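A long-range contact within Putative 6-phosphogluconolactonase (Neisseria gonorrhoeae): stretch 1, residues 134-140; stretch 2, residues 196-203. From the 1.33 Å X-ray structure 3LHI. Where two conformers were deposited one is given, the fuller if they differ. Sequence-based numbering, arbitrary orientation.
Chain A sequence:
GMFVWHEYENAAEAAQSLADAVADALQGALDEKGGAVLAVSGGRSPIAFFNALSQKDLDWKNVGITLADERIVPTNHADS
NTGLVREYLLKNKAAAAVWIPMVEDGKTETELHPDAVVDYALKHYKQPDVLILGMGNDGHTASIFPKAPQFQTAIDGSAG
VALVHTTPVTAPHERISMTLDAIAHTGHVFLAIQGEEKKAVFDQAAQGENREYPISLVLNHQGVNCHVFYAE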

# COMPACT_ATOMS: atom_id res chain seq x y z
N GLY A 134 4.08 -0.84 3.39
CA GLY A 134 4.67 -0.90 4.69
C GLY A 134 4.99 -2.35 5.02
O GLY A 134 4.82 -3.24 4.19
N MSE A 135 5.50 -2.60 6.22
CA MSE A 135 5.82 -3.95 6.66
C MSE A 135 5.52 -4.09 8.14
O MSE A 135 5.95 -3.22 8.92
N GLY A 136 4.85 -5.15 8.54
CA GLY A 136 4.65 -5.43 9.95
C GLY A 136 5.87 -6.09 10.59
O GLY A 136 6.82 -6.51 9.93
N ASN A 137 5.78 -6.20 11.92
CA ASN A 137 6.81 -6.89 12.68
C ASN A 137 6.86 -8.39 12.37
O ASN A 137 7.87 -9.01 12.62
N ASP A 138 5.80 -8.92 11.76
CA ASP A 138 5.72 -10.29 11.25
C ASP A 138 6.25 -10.42 9.83
O ASP A 138 6.17 -11.50 9.24
N GLY A 139 6.74 -9.33 9.24
CA GLY A 139 7.15 -9.36 7.85
C GLY A 139 6.05 -9.32 6.79
O GLY A 139 6.39 -9.43 5.58
N HIS A 140 4.80 -9.13 7.21
CA HIS A 140 3.73 -9.02 6.23
C HIS A 140 3.79 -7.68 5.52
O HIS A 140 4.35 -6.73 6.03
N GLU A 196 14.58 -0.25 14.63
CA GLU A 196 15.53 -1.33 14.51
C GLU A 196 14.84 -2.69 14.42
O GLU A 196 15.38 -3.62 13.79
N GLU A 197 13.67 -2.81 15.04
CA GLU A 197 12.93 -4.11 15.03
C GLU A 197 12.52 -4.42 13.60
O GLU A 197 12.83 -5.49 13.08
N LYS A 198 11.96 -3.41 12.96
CA LYS A 198 11.64 -3.56 11.51
C LYS A 198 12.87 -3.68 10.64
O LYS A 198 12.84 -4.42 9.66
N LYS A 199 13.98 -2.98 10.95
CA LYS A 199 15.19 -3.21 10.14
C LYS A 199 15.64 -4.67 10.28
O LYS A 199 16.02 -5.27 9.28
N ALA A 200 15.52 -5.25 11.47
CA ALA A 200 15.95 -6.67 11.66
C ALA A 200 15.09 -7.67 10.87
O ALA A 200 15.61 -8.52 10.12
N VAL A 201 13.79 -7.45 10.89
CA VAL A 201 12.86 -8.26 10.11
C VAL A 201 13.07 -8.07 8.61
O VAL A 201 13.10 -9.04 7.84
N PHE A 202 13.21 -6.80 8.18
CA PHE A 202 13.60 -6.53 6.81
C PHE A 202 14.87 -7.32 6.39
O PHE A 202 14.91 -7.92 5.29
N ASP A 203 15.90 -7.26 7.23
CA ASP A 203 17.15 -7.94 6.85
C ASP A 203 16.94 -9.47 6.70
O ASP A 203 17.47 -10.09 5.75

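Stretch 2 is helical throughout, and one side of it rests on the loop of stretch 1. That loop contains a type I beta turn from Gly-136 to Gly-139, closed by the backbone hydrogen bond from Gly-139 N to Gly-136 O (2.9 Å). The contact buries 390 Å², both sides summed.

Glu-196 begins the stretch but is out of reach of the loop. Glu-197 directs its CA-to-CB bond toward the loop. Its chi1 and chi2 are both t, so the chain is extended and carries the carboxylate to the side chain of Asn-137, with Glu-197 OE2 3.4 Å from Asn-137 CG. Water 2 links the same two residues. It donates to Glu-197 OE2 (2.9 Å) and to Asn-137 O (2.8 Å), so two acceptors that could not bond to each other directly share one water.

Lys-198 starts out sideways, yet its end comes nearer the loop. Chi1 is m and the remaining chi angles are t, which extends the chain and lets NZ reach the backbone of Met-135. At its tip, Lys-198 NZ donates a hydrogen bond to Met-135 O (2.7 Å), the one direct hydrogen bond between the stretches. Lys-198 NZ also makes a weak hydrogen bond to water 1 (3.3 Å), which accepts a stronger one from Met-135 N (3.0 Å). The aliphatic part is used as well: Lys-198 CG lies 3.5 Å from Asn-137 OD1, and Lys-198 CB lies 3.7 Å from Met-135 CE. Asn-137 has chi1 m; it too sets out sideways and comes nearer at its end.

Lys-199 points away and forms a salt bridge within the helix, from Lys-199 NZ to Asp-203 OD2 (2.8 Å). Ala-200 points sideways and makes no contact.

Val-201, chi1 t, points toward the loop. Val-201 CG2 is 3.5 Å from Asn-137 O. Val-201 CG1 is 3.8 Å from Gly-139 N and 3.8 Å from Met-135 CE. A CB on Gly-139 would lie 3.7 Å from Val-201 CG1, but the backbone angles there already call for glycine.

Met-135, a selenomethionine, points toward the helix and has the largest covered area of the contact. Its chi1 and chi2 are t and chi3 is p. This bend at the end sets CE among Lys-198, Val-201 and Phe-202.

Phe-202 is buried, with chi1 t. It sets out sideways, and Phe-202 CB is 4.3 Å from Met-135 SE. The backbone Phe-202 N is 3.9 Å from Met-135 CE. Asp-203 lies out of reach of the loop.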

# COMPACT_ATOMS: atom_id res chain seq x y z
CB MSE A 135 7.27 -4.26 6.36
CG MSE A 135 7.69 -5.71 6.68
SE MSE A 135 9.61 -5.89 6.78
CE MSE A 135 9.77 -4.99 8.47
CB ASN A 137 6.55 -6.69 14.17
CG ASN A 137 6.84 -5.26 14.64
OD1 ASN A 137 7.67 -4.53 14.08
ND2 ASN A 137 6.20 -4.89 15.75
CB ASP A 138 4.27 -10.80 11.33
CG ASP A 138 3.31 -10.02 10.46
OD1 ASP A 138 3.71 -8.95 9.95
OD2 ASP A 138 2.20 -10.52 10.28
CB HIS A 140 2.34 -9.26 6.83
CG HIS A 140 1.65 -8.04 7.33
ND1 HIS A 140 1.88 -7.50 8.58
CD2 HIS A 140 0.73 -7.25 6.74
CE1 HIS A 140 1.10 -6.44 8.74
NE2 HIS A 140 0.40 -6.25 7.62
CB GLU A 196 16.56 -1.28 15.66
CG GLU A 196 15.99 -1.46 17.08
CD GLU A 196 16.84 -0.78 18.19
OE1 GLU A 196 18.02 -0.40 17.94
OE2 GLU A 196 16.29 -0.61 19.31
CB GLU A 197 11.68 -4.10 15.92
CG GLU A 197 10.88 -5.45 15.80
CD GLU A 197 9.72 -5.63 16.78
OE1 GLU A 197 9.48 -4.71 17.60
OE2 GLU A 197 9.05 -6.71 16.72
CB LYS A 198 10.68 -2.50 11.02
CG LYS A 198 9.29 -2.80 11.56
CD LYS A 198 8.30 -1.87 11.04
CE LYS A 198 6.90 -2.09 11.60
NZ LYS A 198 6.02 -1.21 10.78
CB LYS A 199 16.37 -2.25 10.41
CG LYS A 199 17.55 -2.47 9.41
CD LYS A 199 18.69 -1.46 9.55
CE LYS A 199 19.86 -1.78 8.60
NZ LYS A 199 20.44 -3.14 8.83
CB ALA A 200 16.02 -7.04 13.17
CB VAL A 201 11.45 -7.89 10.50
CG1 VAL A 201 10.43 -8.61 9.58
CG2 VAL A 201 11.19 -8.23 11.97
CB PHE A 202 13.79 -5.04 6.56
CG PHE A 202 14.21 -4.73 5.18
CD1 PHE A 202 13.26 -4.51 4.19
CD2 PHE A 202 15.55 -4.70 4.84
CE1 PHE A 202 13.66 -4.28 2.91
CE2 PHE A 202 15.94 -4.47 3.53
CZ PHE A 202 14.96 -4.24 2.56
CB ASP A 203 18.26 -7.60 7.84
CG ASP A 203 18.74 -6.15 7.73
OD1 ASP A 203 18.62 -5.52 6.64
OD2 ASP A 203 19.26 -5.64 8.76
O HOH W 1 6.03 -0.03 7.65
O HOH W 2 9.42 -8.95 14.94